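Local atomic coordinates of orotidine 5'-phosphate decarboxylase (Sulfolobus solfataricus, PDB entry 4DBD), a protein that probably catalyses the decarboxylation of orotidine 5'-monophosphate to UMP, the last step of de novo UMP biosynthesis, and forms a homodimer. Residues Asp64-Glu74 with Gly92-Leu101; Val140-Ile149 with Thr160-Ser168. All blocks are in the same frame, centred on the assembly; numbering follows the deposited sequence. Where two conformers were deposited one is given.

Contact 1. Residues Asp64-Glu74 with Gly92-Leu101; sequences DIGYIMKSIVE and GSLDELKRYL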
ATOM      1  N   ASP A  64       5.118  -2.063  -3.572  1.00 18.15           N
ATOM      2  CA  ASP A  64       6.464  -1.523  -3.463  1.00 16.12           C
ATOM      3  C   ASP A  64       7.432  -2.476  -4.137  1.00 15.22           C
ATOM      4  O   ASP A  64       7.019  -3.457  -4.764  1.00 14.09           O
ATOM      5  CB  ASP A  64       6.821  -1.302  -1.984  1.00 14.89           C
ATOM      6  CG  ASP A  64       7.709  -0.089  -1.771  1.00 15.80           C
ATOM      7  OD1 ASP A  64       8.636   0.112  -2.584  1.00 14.87           O
ATOM      8  OD2 ASP A  64       7.493   0.665  -0.793  1.00 18.72           O
ATOM      9  N   ILE A  65       8.719  -2.171  -4.044  1.00 15.51           N
ATOM     10  CA  ILE A  65       9.736  -3.085  -4.525  1.00 14.41           C
ATOM     11  C   ILE A  65       9.737  -4.349  -3.656  1.00 15.64           C
ATOM     12  O   ILE A  65       9.209  -4.352  -2.530  1.00 14.44           O
ATOM     13  CB  ILE A  65      11.123  -2.430  -4.509  1.00 17.87           C
ATOM     14  CG1 ILE A  65      11.528  -2.095  -3.070  1.00 14.50           C
ATOM     15  CG2 ILE A  65      11.117  -1.171  -5.354  1.00 16.50           C
ATOM     16  CD1 ILE A  65      12.998  -1.681  -2.942  1.00 21.77           C
ATOM     17  N   GLY A  66      10.350  -5.407  -4.177  1.00 15.60           N
ATOM     18  CA  GLY A  66      10.294  -6.720  -3.559  1.00 17.74           C
ATOM     19  C   GLY A  66      10.845  -6.716  -2.156  1.00 16.03           C
ATOM     20  O   GLY A  66      10.217  -7.264  -1.246  1.00 17.43           O
ATOM     21  N   TYR A  67      12.025  -6.116  -1.972  1.00 17.15           N
ATOM     22  CA  TYR A  67      12.649  -6.062  -0.648  1.00 22.50           C
ATOM     23  C   TYR A  67      11.689  -5.519   0.401  1.00 16.30           C
ATOM     24  O   TYR A  67      11.594  -6.054   1.505  1.00 19.07           O
ATOM     25  CB  TYR A  67      13.936  -5.218  -0.680  1.00 18.50           C
ATOM     26  CG  TYR A  67      14.413  -4.781   0.690  1.00 20.02           C
ATOM     27  CD1 TYR A  67      14.975  -5.692   1.580  1.00 26.94           C
ATOM     28  CD2 TYR A  67      14.328  -3.452   1.080  1.00 20.39           C
ATOM     29  CE1 TYR A  67      15.425  -5.287   2.841  1.00 30.71           C
ATOM     30  CE2 TYR A  67      14.776  -3.035   2.333  1.00 22.34           C
ATOM     31  CZ  TYR A  67      15.322  -3.960   3.206  1.00 25.67           C
ATOM     32  OH  TYR A  67      15.760  -3.547   4.451  1.00 27.16           O
ATOM     33  N   ILE A  68      10.962  -4.462   0.051  1.00 15.35           N
ATOM     34  CA  ILE A  68      10.074  -3.814   1.015  1.00 18.12           C
ATOM     35  C   ILE A  68       8.829  -4.659   1.249  1.00 16.46           C
ATOM     36  O   ILE A  68       8.374  -4.797   2.380  1.00 16.80           O
ATOM     37  CB  ILE A  68       9.656  -2.409   0.542  1.00 16.10           C
ATOM     38  CG1 ILE A  68      10.864  -1.460   0.491  1.00 18.09           C
ATOM     39  CG2 ILE A  68       8.542  -1.862   1.409  1.00 17.02           C
ATOM     40  CD1 ILE A  68      11.512  -1.192   1.821  1.00 20.63           C
ATOM     41  N   MET A  69       8.256  -5.210   0.177  1.00 14.89           N
ATOM     42  CA  MET A  69       7.075  -6.044   0.349  1.00 16.25           C
ATOM     43  C   MET A  69       7.365  -7.275   1.189  1.00 14.49           C
ATOM     44  O   MET A  69       6.552  -7.677   2.012  1.00 15.96           O
ATOM     45  CB  MET A  69       6.472  -6.423  -0.996  1.00 16.00           C
ATOM     46  CG  MET A  69       5.793  -5.230  -1.631  1.00 16.86           C
ATOM     47  SD  MET A  69       4.836  -5.589  -3.123  1.00 14.60           S
ATOM     48  CE  MET A  69       6.066  -6.372  -4.147  1.00 11.05           C
ATOM     49  N   LYS A  70       8.528  -7.878   0.975  1.00 13.99           N
ATOM     50  CA  LYS A  70       8.947  -9.016   1.799  1.00 13.90           C
ATOM     51  C   LYS A  70       9.176  -8.605   3.263  1.00 17.36           C
ATOM     52  O   LYS A  70       8.818  -9.334   4.189  1.00 19.39           O
ATOM     53  CB  LYS A  70      10.185  -9.677   1.186  1.00 14.86           C
ATOM     54  CG  LYS A  70       9.882 -10.415  -0.115  1.00 15.22           C
ATOM     55  CD  LYS A  70      11.139 -10.624  -0.951  1.00 19.27           C
ATOM     56  CE  LYS A  70      12.236 -11.327  -0.180  1.00 23.58           C
ATOM     57  NZ  LYS A  70      13.435 -11.536  -1.072  1.00 21.62           N
ATOM     58  N   SER A  71       9.746  -7.422   3.479  1.00 19.72           N
ATOM     59  CA  SER A  71       9.983  -6.934   4.844  1.00 17.74           C
ATOM     60  C   SER A  71       8.665  -6.715   5.588  1.00 18.25           C
ATOM     61  O   SER A  71       8.586  -6.855   6.813  1.00 21.79           O
ATOM     62  CB  SER A  71      10.786  -5.637   4.819  1.00 17.73           C
ATOM     63  OG  SER A  71      12.097  -5.873   4.334  1.00 23.29           O
ATOM     64  N   ILE A  72       7.629  -6.359   4.841  1.00 18.21           N
ATOM     65  CA  ILE A  72       6.305  -6.194   5.408  1.00 16.85           C
ATOM     66  C   ILE A  72       5.673  -7.531   5.771  1.00 16.93           C
ATOM     67  O   ILE A  72       5.246  -7.730   6.915  1.00 17.27           O
ATOM     68  CB  ILE A  72       5.395  -5.435   4.429  1.00 14.89           C
ATOM     69  CG1 ILE A  72       5.894  -4.000   4.263  1.00 21.37           C
ATOM     70  CG2 ILE A  72       3.948  -5.454   4.906  1.00 16.01           C
ATOM     71  CD1 ILE A  72       5.239  -3.236   3.118  1.00 17.36           C
ATOM     72  N   VAL A  73       5.611  -8.459   4.820  1.00 16.51           N
ATOM     73  CA  VAL A  73       4.849  -9.682   5.056  1.00 15.33           C
ATOM     74  C   VAL A  73       5.511 -10.632   6.047  1.00 18.47           C
ATOM     75  O   VAL A  73       4.838 -11.453   6.665  1.00 20.99           O
ATOM     76  CB  VAL A  73       4.507 -10.455   3.755  1.00 16.60           C
ATOM     77  CG1 VAL A  73       3.711  -9.560   2.758  1.00 16.54           C
ATOM     78  CG2 VAL A  73       5.748 -11.020   3.119  1.00 17.27           C
ATOM     79  N   GLU A  74       6.823 -10.540   6.210  1.00 18.86           N
ATOM     80  CA  GLU A  74       7.465 -11.456   7.156  1.00 25.45           C
ATOM     81  C   GLU A  74       7.088 -11.115   8.604  1.00 25.64           C
ATOM     82  O   GLU A  74       7.219 -11.951   9.493  1.00 22.14           O
ATOM     83  CB  GLU A  74       8.987 -11.532   6.949  1.00 27.55           C
ATOM     84  CG  GLU A  74       9.765 -10.336   7.441  1.00 31.28           C
ATOM     85  CD  GLU A  74      11.216 -10.351   6.968  1.00 39.45           C
ATOM     86  OE1 GLU A  74      11.635 -11.331   6.312  1.00 31.27           O
ATOM     87  OE2 GLU A  74      11.936  -9.367   7.248  1.00 35.63           O
ATOM     88  N   GLY A  92      11.575  -7.471  -9.942  1.00 15.21           N
ATOM     89  CA  GLY A  92      12.068  -6.673  -8.831  1.00 15.65           C
ATOM     90  C   GLY A  92      10.961  -6.230  -7.886  1.00 19.78           C
ATOM     91  O   GLY A  92      11.185  -5.425  -6.978  1.00 15.22           O
ATOM     92  N   SER A  93       9.761  -6.754  -8.102  1.00 15.32           N
ATOM     93  CA  SER A  93       8.622  -6.439  -7.239  1.00 14.07           C
ATOM     94  C   SER A  93       7.820  -7.711  -6.977  1.00 14.92           C
ATOM     95  O   SER A  93       8.126  -8.461  -6.052  1.00 15.61           O
ATOM     96  CB  SER A  93       7.775  -5.330  -7.861  1.00 16.49           C
ATOM     97  OG  SER A  93       6.660  -4.993  -7.051  1.00 21.01           O
ATOM     98  N   LEU A  94       6.814  -7.995  -7.798  1.00 13.15           N
ATOM     99  CA  LEU A  94       5.996  -9.172  -7.527  1.00 15.38           C
ATOM    100  C   LEU A  94       6.728 -10.516  -7.649  1.00 18.54           C
ATOM    101  O   LEU A  94       6.382 -11.471  -6.942  1.00 17.34           O
ATOM    102  CB  LEU A  94       4.714  -9.158  -8.362  1.00 19.04           C
ATOM    103  CG  LEU A  94       3.715  -8.072  -7.958  1.00 15.53           C
ATOM    104  CD1 LEU A  94       2.636  -7.953  -9.019  1.00 16.00           C
ATOM    105  CD2 LEU A  94       3.096  -8.364  -6.572  1.00 15.07           C
ATOM    106  N   ASP A  95       7.728 -10.621  -8.521  1.00 15.34           N
ATOM    107  CA  ASP A  95       8.427 -11.910  -8.612  1.00 16.29           C
ATOM    108  C   ASP A  95       9.111 -12.277  -7.293  1.00 18.76           C
ATOM    109  O   ASP A  95       9.017 -13.415  -6.829  1.00 17.27           O
ATOM    110  CB  ASP A  95       9.386 -12.011  -9.819  1.00 15.88           C
ATOM    111  CG  ASP A  95      10.480 -10.946  -9.821  1.00 19.55           C
ATOM    112  OD1 ASP A  95      10.585 -10.148  -8.869  1.00 22.90           O
ATOM    113  OD2 ASP A  95      11.268 -10.928 -10.792  1.00 20.98           O
ATOM    114  N   GLU A  96       9.753 -11.296  -6.674  1.00 17.57           N
ATOM    115  CA  GLU A  96      10.454 -11.506  -5.421  1.00 16.95           C
ATOM    116  C   GLU A  96       9.487 -11.819  -4.288  1.00 18.70           C
ATOM    117  O   GLU A  96       9.776 -12.655  -3.430  1.00 19.54           O
ATOM    118  CB  GLU A  96      11.302 -10.285  -5.078  1.00 23.93           C
ATOM    119  CG  GLU A  96      12.472 -10.104  -6.011  1.00 17.63           C
ATOM    120  CD  GLU A  96      13.285  -8.868  -5.720  1.00 20.53           C
ATOM    121  OE1 GLU A  96      13.057  -8.225  -4.675  1.00 20.75           O
ATOM    122  OE2 GLU A  96      14.172  -8.541  -6.541  1.00 23.33           O
ATOM    123  N   LEU A  97       8.337 -11.149  -4.281  1.00 16.74           N
ATOM    124  CA  LEU A  97       7.316 -11.424  -3.267  1.00 15.91           C
ATOM    125  C   LEU A  97       6.725 -12.828  -3.443  1.00 15.18           C
ATOM    126  O   LEU A  97       6.512 -13.544  -2.460  1.00 19.60           O
ATOM    127  CB  LEU A  97       6.211 -10.364  -3.307  1.00 12.56           C
ATOM    128  CG  LEU A  97       5.043 -10.582  -2.344  1.00 12.95           C
ATOM    129  CD1 LEU A  97       5.503 -10.539  -0.891  1.00 13.89           C
ATOM    130  CD2 LEU A  97       3.925  -9.560  -2.593  1.00 16.23           C
ATOM    131  N   LYS A  98       6.466 -13.215  -4.692  1.00 13.94           N
ATOM    132  CA  LYS A  98       5.924 -14.545  -4.983  1.00 18.90           C
ATOM    133  C   LYS A  98       6.876 -15.654  -4.513  1.00 21.60           C
ATOM    134  O   LYS A  98       6.444 -16.603  -3.844  1.00 16.92           O
ATOM    135  CB  LYS A  98       5.556 -14.690  -6.474  1.00 19.93           C
ATOM    136  CG  LYS A  98       4.885 -16.013  -6.858  1.00 17.59           C
ATOM    137  CD  LYS A  98       3.585 -16.233  -6.109  1.00 22.01           C
ATOM    138  CE  LYS A  98       2.688 -17.254  -6.808  1.00 24.16           C
ATOM    139  NZ  LYS A  98       3.402 -18.500  -7.220  1.00 29.63           N
ATOM    140  N   ARG A  99       8.162 -15.529  -4.842  1.00 19.52           N
ATOM    141  CA  ARG A  99       9.149 -16.507  -4.402  1.00 22.02           C
ATOM    142  C   ARG A  99       9.106 -16.625  -2.880  1.00 19.18           C
ATOM    143  O   ARG A  99       9.156 -17.724  -2.323  1.00 23.28           O
ATOM    144  CB  ARG A  99      10.572 -16.113  -4.845  1.00 24.54           C
ATOM    145  CG  ARG A  99      10.727 -15.719  -6.316  1.00 29.35           C
ATOM    146  CD  ARG A  99      10.897 -16.914  -7.258  1.00 33.22           C
ATOM    147  NE  ARG A  99       9.659 -17.670  -7.426  1.00 32.14           N
ATOM    148  CZ  ARG A  99       8.614 -17.250  -8.136  1.00 31.18           C
ATOM    149  NH1 ARG A  99       8.643 -16.062  -8.736  1.00 23.14           N
ATOM    150  NH2 ARG A  99       7.535 -18.016  -8.232  1.00 31.27           N
ATOM    151  N   TYR A 100       9.025 -15.484  -2.205  1.00 16.87           N
ATOM    152  CA  TYR A 100       9.005 -15.471  -0.751  1.00 16.56           C
ATOM    153  C   TYR A 100       7.771 -16.157  -0.175  1.00 19.11           C
ATOM    154  O   TYR A 100       7.867 -16.971   0.750  1.00 19.23           O
ATOM    155  CB  TYR A 100       9.082 -14.051  -0.203  1.00 15.41           C
ATOM    156  CG  TYR A 100       9.017 -14.060   1.297  1.00 16.90           C
ATOM    157  CD1 TYR A 100      10.159 -14.280   2.055  1.00 21.40           C
ATOM    158  CD2 TYR A 100       7.807 -13.900   1.961  1.00 20.87           C
ATOM    159  CE1 TYR A 100      10.105 -14.321   3.436  1.00 26.22           C
ATOM    160  CE2 TYR A 100       7.739 -13.936   3.357  1.00 23.67           C
ATOM    161  CZ  TYR A 100       8.897 -14.150   4.083  1.00 25.30           C
ATOM    162  OH  TYR A 100       8.856 -14.191   5.459  1.00 29.34           O
ATOM    163  N   LEU A 101       6.605 -15.817  -0.713  1.00 17.31           N
ATOM    164  CA  LEU A 101       5.362 -16.360  -0.181  1.00 16.80           C
ATOM    165  C   LEU A 101       5.308 -17.863  -0.432  1.00 21.47           C
ATOM    166  O   LEU A 101       4.875 -18.621   0.444  1.00 20.38           O
ATOM    167  CB  LEU A 101       4.146 -15.643  -0.797  1.00 16.70           C
ATOM    168  CG  LEU A 101       4.000 -14.162  -0.427  1.00 14.63           C
ATOM    169  CD1 LEU A 101       2.851 -13.475  -1.208  1.00 14.80           C
ATOM    170  CD2 LEU A 101       3.826 -13.934   1.059  1.00 17.37           C
TER
HETATM  171  O   HOH W   1      13.778  -5.580  -4.208  1.00 19.27           O
HETATM  172  O   HOH W   2      12.316 -13.293  -2.873  1.00 22.10           O
HETATM  173  O   HOH W   3      13.954  -9.040  -2.160  1.00 30.46           O
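Helices 66-73 and 92-101 run in roughly the same direction, their axes inclined at -35° and 8.1 Å apart at closest approach, and the backbones come nearest at G66 and S93, whose CA atoms are 4.1 Å apart. There G66 N donates to G92 O (2.9 Å), while S93 OG, swung anti to its own N (chi1 -180°), reaches D64 O at 2.8 Å. A CB on G66 would run into E96 OE1 where that carboxylate now sits, 3.3 Å from G66 CA. Both helices belong to the outer layer of a TIM barrel and follow strands 55-62 and 81-85; D64, at the mouth, is a predicted catalytic residue and forms a salt bridge to K61 of the second subunit. On the barrel side, the M69 chain, bent at chi3, brings CE to 3.3 Å from S93 OG and crosses the L97 side chain at about a right angle. V73 CG2 touches both L97 CD1 and the Y100 ring, 3.5 Å from Y100 CE2; V73 also packs on L62 and F82 of the barrel strands. Toward solvent, K70 lays its CG and CD over Y100 CB and E96 O. Its NZ meets E96 only through water, one molecule leading to OE1 and another to the carbonyl O. E74 CB approaches Y100 OH at 3.1 Å.

Contact 2. Residues Val140-Ile149 with Thr160-Ser168; sequences VVGGTKLDHI and TIVSPGMGS. With SO4 (sulfate ion), chain C.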
ATOM      1  N   VAL A 140      -8.340  -9.926  -7.061  1.00 15.13           N
ATOM      2  CA  VAL A 140      -9.382  -9.083  -6.510  1.00 15.31           C
ATOM      3  C   VAL A 140     -10.034  -8.335  -7.669  1.00 15.63           C
ATOM      4  O   VAL A 140      -9.363  -7.584  -8.367  1.00 16.94           O
ATOM      5  CB  VAL A 140      -8.782  -8.064  -5.499  1.00 14.69           C
ATOM      6  CG1 VAL A 140      -9.883  -7.224  -4.854  1.00 16.84           C
ATOM      7  CG2 VAL A 140      -7.961  -8.774  -4.439  1.00 17.93           C
ATOM      8  N   VAL A 141     -11.326  -8.572  -7.898  1.00 16.74           N
ATOM      9  CA  VAL A 141     -12.057  -7.865  -8.956  1.00 15.27           C
ATOM     10  C   VAL A 141     -13.278  -7.167  -8.358  1.00 13.63           C
ATOM     11  O   VAL A 141     -14.178  -7.823  -7.827  1.00 20.78           O
ATOM     12  CB  VAL A 141     -12.511  -8.806 -10.085  1.00 17.15           C
ATOM     13  CG1 VAL A 141     -13.053  -7.979 -11.243  1.00 18.41           C
ATOM     14  CG2 VAL A 141     -11.350  -9.676 -10.552  1.00 23.66           C
ATOM     15  N   GLY A 142     -13.302  -5.839  -8.455  1.00 18.00           N
ATOM     16  CA  GLY A 142     -14.317  -5.016  -7.806  1.00 19.59           C
ATOM     17  C   GLY A 142     -15.763  -5.443  -8.004  1.00 33.66           C
ATOM     18  O   GLY A 142     -16.171  -5.802  -9.113  1.00 25.65           O
ATOM     19  N   GLY A 143     -16.544  -5.380  -6.924  1.00 30.20           N
ATOM     20  CA  GLY A 143     -17.934  -5.820  -6.937  1.00 30.92           C
ATOM     21  C   GLY A 143     -18.898  -4.868  -7.634  1.00 36.49           C
ATOM     22  O   GLY A 143     -20.018  -5.254  -7.974  1.00 38.50           O
ATOM     23  N   THR A 144     -18.471  -3.624  -7.838  1.00 34.02           N
ATOM     24  CA  THR A 144     -19.233  -2.669  -8.634  1.00 34.49           C
ATOM     25  C   THR A 144     -18.982  -2.931 -10.113  1.00 30.44           C
ATOM     26  O   THR A 144     -19.680  -2.398 -10.979  1.00 37.17           O
ATOM     27  CB  THR A 144     -18.768  -1.241  -8.374  1.00 33.87           C
ATOM     28  OG1 THR A 144     -17.344  -1.196  -8.511  1.00 32.56           O
ATOM     29  CG2 THR A 144     -19.164  -0.782  -6.991  1.00 24.11           C
ATOM     30  N   LYS A 145     -17.962  -3.734 -10.393  1.00 32.25           N
ATOM     31  CA  LYS A 145     -17.487  -3.933 -11.757  1.00 37.80           C
ATOM     32  C   LYS A 145     -17.863  -5.333 -12.246  1.00 32.48           C
ATOM     33  O   LYS A 145     -16.983  -6.177 -12.485  1.00 26.16           O
ATOM     34  CB  LYS A 145     -15.967  -3.732 -11.812  1.00 33.63           C
ATOM     35  CG  LYS A 145     -15.470  -2.433 -11.156  1.00 26.21           C
ATOM     36  CD  LYS A 145     -16.011  -1.192 -11.879  1.00 36.46           C
ATOM     37  CE  LYS A 145     -15.327   0.100 -11.400  1.00 37.63           C
ATOM     38  NZ  LYS A 145     -13.909   0.238 -11.864  1.00 29.77           N
ATOM     39  N   LEU A 146     -19.167  -5.570 -12.387  1.00 31.65           N
ATOM     40  CA  LEU A 146     -19.683  -6.903 -12.702  1.00 27.22           C
ATOM     41  C   LEU A 146     -19.200  -7.446 -14.043  1.00 20.89           C
ATOM     42  O   LEU A 146     -18.851  -8.612 -14.127  1.00 19.54           O
ATOM     43  CB  LEU A 146     -21.213  -6.958 -12.631  1.00 18.78           C
ATOM     44  CG  LEU A 146     -21.888  -6.627 -11.296  1.00 23.97           C
ATOM     45  CD1 LEU A 146     -23.363  -6.997 -11.356  1.00 23.36           C
ATOM     46  CD2 LEU A 146     -21.211  -7.341 -10.126  1.00 20.30           C
ATOM     47  N   ASP A 147     -19.207  -6.615 -15.086  1.00 21.99           N
ATOM     48  CA  ASP A 147     -18.721  -7.047 -16.397  1.00 24.75           C
ATOM     49  C   ASP A 147     -17.308  -7.600 -16.278  1.00 23.97           C
ATOM     50  O   ASP A 147     -16.976  -8.634 -16.863  1.00 17.59           O
ATOM     51  CB  ASP A 147     -18.717  -5.885 -17.392  1.00 27.80           C
ATOM     52  CG  ASP A 147     -20.111  -5.505 -17.853  1.00 35.74           C
ATOM     53  OD1 ASP A 147     -21.026  -5.502 -17.006  1.00 30.02           O
ATOM     54  OD2 ASP A 147     -20.289  -5.224 -19.065  1.00 39.24           O
ATOM     55  N   HIS A 148     -16.474  -6.898 -15.519  1.00 21.40           N
ATOM     56  CA  HIS A 148     -15.073  -7.308 -15.383  1.00 21.15           C
ATOM     57  C   HIS A 148     -14.937  -8.619 -14.610  1.00 22.26           C
ATOM     58  O   HIS A 148     -14.043  -9.427 -14.893  1.00 23.06           O
ATOM     59  CB  HIS A 148     -14.249  -6.193 -14.736  1.00 24.03           C
ATOM     60  CG  HIS A 148     -14.149  -4.953 -15.571  1.00 23.99           C
ATOM     61  ND1 HIS A 148     -13.343  -4.870 -16.686  1.00 39.39           N
ATOM     62  CD2 HIS A 148     -14.750  -3.744 -15.452  1.00 27.03           C
ATOM     63  CE1 HIS A 148     -13.450  -3.666 -17.216  1.00 34.29           C
ATOM     64  NE2 HIS A 148     -14.297  -2.963 -16.487  1.00 35.07           N
ATOM     65  N   ILE A 149     -15.821  -8.840 -13.640  1.00 18.09           N
ATOM     66  CA  ILE A 149     -15.827 -10.100 -12.902  1.00 17.01           C
ATOM     67  C   ILE A 149     -16.064 -11.272 -13.844  1.00 22.56           C
ATOM     68  O   ILE A 149     -15.345 -12.274 -13.805  1.00 20.95           O
ATOM     69  CB  ILE A 149     -16.917 -10.107 -11.801  1.00 18.79           C
ATOM     70  CG1 ILE A 149     -16.609  -9.049 -10.747  1.00 17.91           C
ATOM     71  CG2 ILE A 149     -17.029 -11.476 -11.148  1.00 19.23           C
ATOM     72  CD1 ILE A 149     -17.662  -8.955  -9.644  1.00 17.69           C
ATOM     73  N   THR A 160      -9.039 -18.172  -7.804  1.00 20.09           N
ATOM     74  CA  THR A 160     -10.012 -17.661  -6.836  1.00 26.42           C
ATOM     75  C   THR A 160     -10.261 -16.179  -7.109  1.00 23.56           C
ATOM     76  O   THR A 160      -9.328 -15.377  -7.152  1.00 22.51           O
ATOM     77  CB  THR A 160      -9.542 -17.846  -5.378  1.00 23.42           C
ATOM     78  OG1 THR A 160      -9.296 -19.236  -5.139  1.00 29.08           O
ATOM     79  CG2 THR A 160     -10.596 -17.344  -4.387  1.00 25.50           C
ATOM     80  N   ILE A 161     -11.524 -15.815  -7.287  1.00 24.58           N
ATOM     81  CA  ILE A 161     -11.885 -14.423  -7.517  1.00 20.11           C
ATOM     82  C   ILE A 161     -12.614 -13.902  -6.292  1.00 17.19           C
ATOM     83  O   ILE A 161     -13.582 -14.498  -5.839  1.00 19.63           O
ATOM     84  CB  ILE A 161     -12.732 -14.269  -8.807  1.00 23.82           C
ATOM     85  CG1 ILE A 161     -11.907 -14.722 -10.016  1.00 23.09           C
ATOM     86  CG2 ILE A 161     -13.244 -12.837  -8.971  1.00 17.93           C
ATOM     87  CD1 ILE A 161     -12.547 -14.448 -11.382  1.00 27.86           C
ATOM     88  N   VAL A 162     -12.114 -12.802  -5.737  1.00 17.67           N
ATOM     89  CA  VAL A 162     -12.714 -12.189  -4.553  1.00 16.72           C
ATOM     90  C   VAL A 162     -13.117 -10.770  -4.915  1.00 16.79           C
ATOM     91  O   VAL A 162     -12.408 -10.082  -5.671  1.00 17.46           O
ATOM     92  CB  VAL A 162     -11.758 -12.201  -3.339  1.00 24.68           C
ATOM     93  CG1 VAL A 162     -11.467 -13.639  -2.916  1.00 16.90           C
ATOM     94  CG2 VAL A 162     -10.472 -11.436  -3.656  1.00 16.94           C
ATOM     95  N   SER A 163     -14.278 -10.352  -4.421  1.00 16.97           N
ATOM     96  CA  SER A 163     -14.883  -9.109  -4.889  1.00 17.83           C
ATOM     97  C   SER A 163     -15.391  -8.243  -3.758  1.00 21.54           C
ATOM     98  O   SER A 163     -16.392  -8.564  -3.125  1.00 21.04           O
ATOM     99  CB  SER A 163     -16.050  -9.409  -5.836  1.00 18.83           C
ATOM    100  OG  SER A 163     -15.601 -10.027  -7.022  1.00 23.64           O
ATOM    101  N   PRO A 164     -14.706  -7.120  -3.520  1.00 21.27           N
ATOM    102  CA  PRO A 164     -15.133  -6.149  -2.512  1.00 26.64           C
ATOM    103  C   PRO A 164     -16.105  -5.168  -3.139  1.00 27.17           C
ATOM    104  O   PRO A 164     -16.496  -5.359  -4.287  1.00 31.34           O
ATOM    105  CB  PRO A 164     -13.822  -5.454  -2.124  1.00 28.01           C
ATOM    106  CG  PRO A 164     -12.962  -5.553  -3.347  1.00 33.49           C
ATOM    107  CD  PRO A 164     -13.417  -6.761  -4.141  1.00 24.21           C
ATOM    108  N   GLY A 165     -16.510  -4.150  -2.388  1.00 32.31           N
ATOM    109  CA  GLY A 165     -17.440  -3.164  -2.903  1.00 35.73           C
ATOM    110  C   GLY A 165     -18.901  -3.566  -2.788  1.00 33.89           C
ATOM    111  O   GLY A 165     -19.757  -2.928  -3.399  1.00 34.76           O
ATOM    112  N   MET A 166     -19.188  -4.615  -2.014  1.00 29.80           N
ATOM    113  CA  MET A 166     -20.573  -5.026  -1.761  1.00 31.31           C
ATOM    114  C   MET A 166     -21.128  -4.277  -0.547  1.00 29.62           C
ATOM    115  O   MET A 166     -20.442  -4.148   0.483  1.00 32.49           O
ATOM    116  CB  MET A 166     -20.688  -6.545  -1.543  1.00 26.77           C
ATOM    117  CG  MET A 166     -19.920  -7.399  -2.534  1.00 37.99           C
ATOM    118  SD  MET A 166     -20.155  -6.902  -4.253  1.00 39.89           S
ATOM    119  CE  MET A 166     -21.815  -7.499  -4.624  1.00 28.70           C
ATOM    120  N   GLY A 167     -22.357  -3.780  -0.685  1.00 30.15           N
ATOM    121  CA  GLY A 167     -23.006  -3.029   0.371  1.00 25.49           C
ATOM    122  C   GLY A 167     -22.901  -1.518   0.227  1.00 35.96           C
ATOM    123  O   GLY A 167     -23.653  -0.899  -0.534  1.00 44.71           O
ATOM    124  N   SER A 168     -21.963  -0.921   0.963  0.69 34.36           N
ATOM    125  CA  SER A 168     -21.821   0.538   1.013  0.69 37.11           C
ATOM    126  C   SER A 168     -21.369   1.139  -0.319  0.69 36.21           C
ATOM    127  O   SER A 168     -21.893   2.158  -0.756  0.69 36.47           O
ATOM    128  CB  SER A 168     -20.850   0.941   2.134  0.69 32.08           C
ATOM    129  OG  SER A 168     -20.690   2.348   2.211  0.69 32.68           O
TER
HETATM  130  S   SO4 C 302     -15.359   0.717 -16.681  1.00 61.61           S
HETATM  131  O1  SO4 C 302     -16.244  -0.099 -15.849  1.00 51.09           O
HETATM  132  O2  SO4 C 302     -14.588   1.620 -15.824  1.00 60.55           O
HETATM  133  O3  SO4 C 302     -14.451  -0.151 -17.431  1.00 57.12           O
HETATM  134  O4  SO4 C 302     -16.153   1.506 -17.616  1.00 72.77           O
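G143 N and P164 O meet at only 2.6 Å, a short hydrogen bond between two loops that have just left neighbouring strands; the donor is almost in line with the carbonyl, but the bond is bent at the hydrogen (133°). These strands, 138-141 and 160-163, are joined through helix 146-155 in a right-handed beta-alpha-beta crossover of the TIM barrel. In the sheet itself V140 pairs with V162 in parallel, and V141 N donates to V162 O (2.9 Å). V140 splits its branches: CG2 meets V162 CG2, whereas CG1, anti to the backbone N (chi1 -177°), lies 3.6 Å from P164 CD, the two side chains crossing at about a right angle. V141 CG2 packs on I161 CG2 toward the helix layer. Beyond the strands, M166 curls back to set SD 3.6 Å from G143 CA, where any side chain would clash; P164-S168 belong to the predicted substrate site. H148 lies apart from this interface, its NE2 donating to O3 of a sulfate ion, probably from the crystallisation liquor (3.0 Å), and a leucine here would probably leave that anion without this donor. T121 OG1 also hydrogen-bonds the sulfate. I149 CD1 lies alongside S163 OG. Buried S163 OG donates a 2.7 Å hydrogen bond to V141 O, in the carbonyl plane.

Taken together, the two contacts show two layers of one TIM barrel. Contact 1 closes along the chain before contact 2 opens, and their centres lie 25 Å apart, the nearest atoms of the two still about 11 Å from each other. They share no helix or strand: contact 1 joins two helices of the outer layer, while contact 2 joins adjacent strands of the closed eight-stranded sheet, the loops that follow them and, through I149, the start of helix 146-155. Strand 107-113 bridges the gap, since L94 and L97 pack on it and V140 hydrogen-bonds to it. Both contacts include predicted substrate-binding residues, and contact 1 also faces the second subunit, consistent with an active site completed across the dimer.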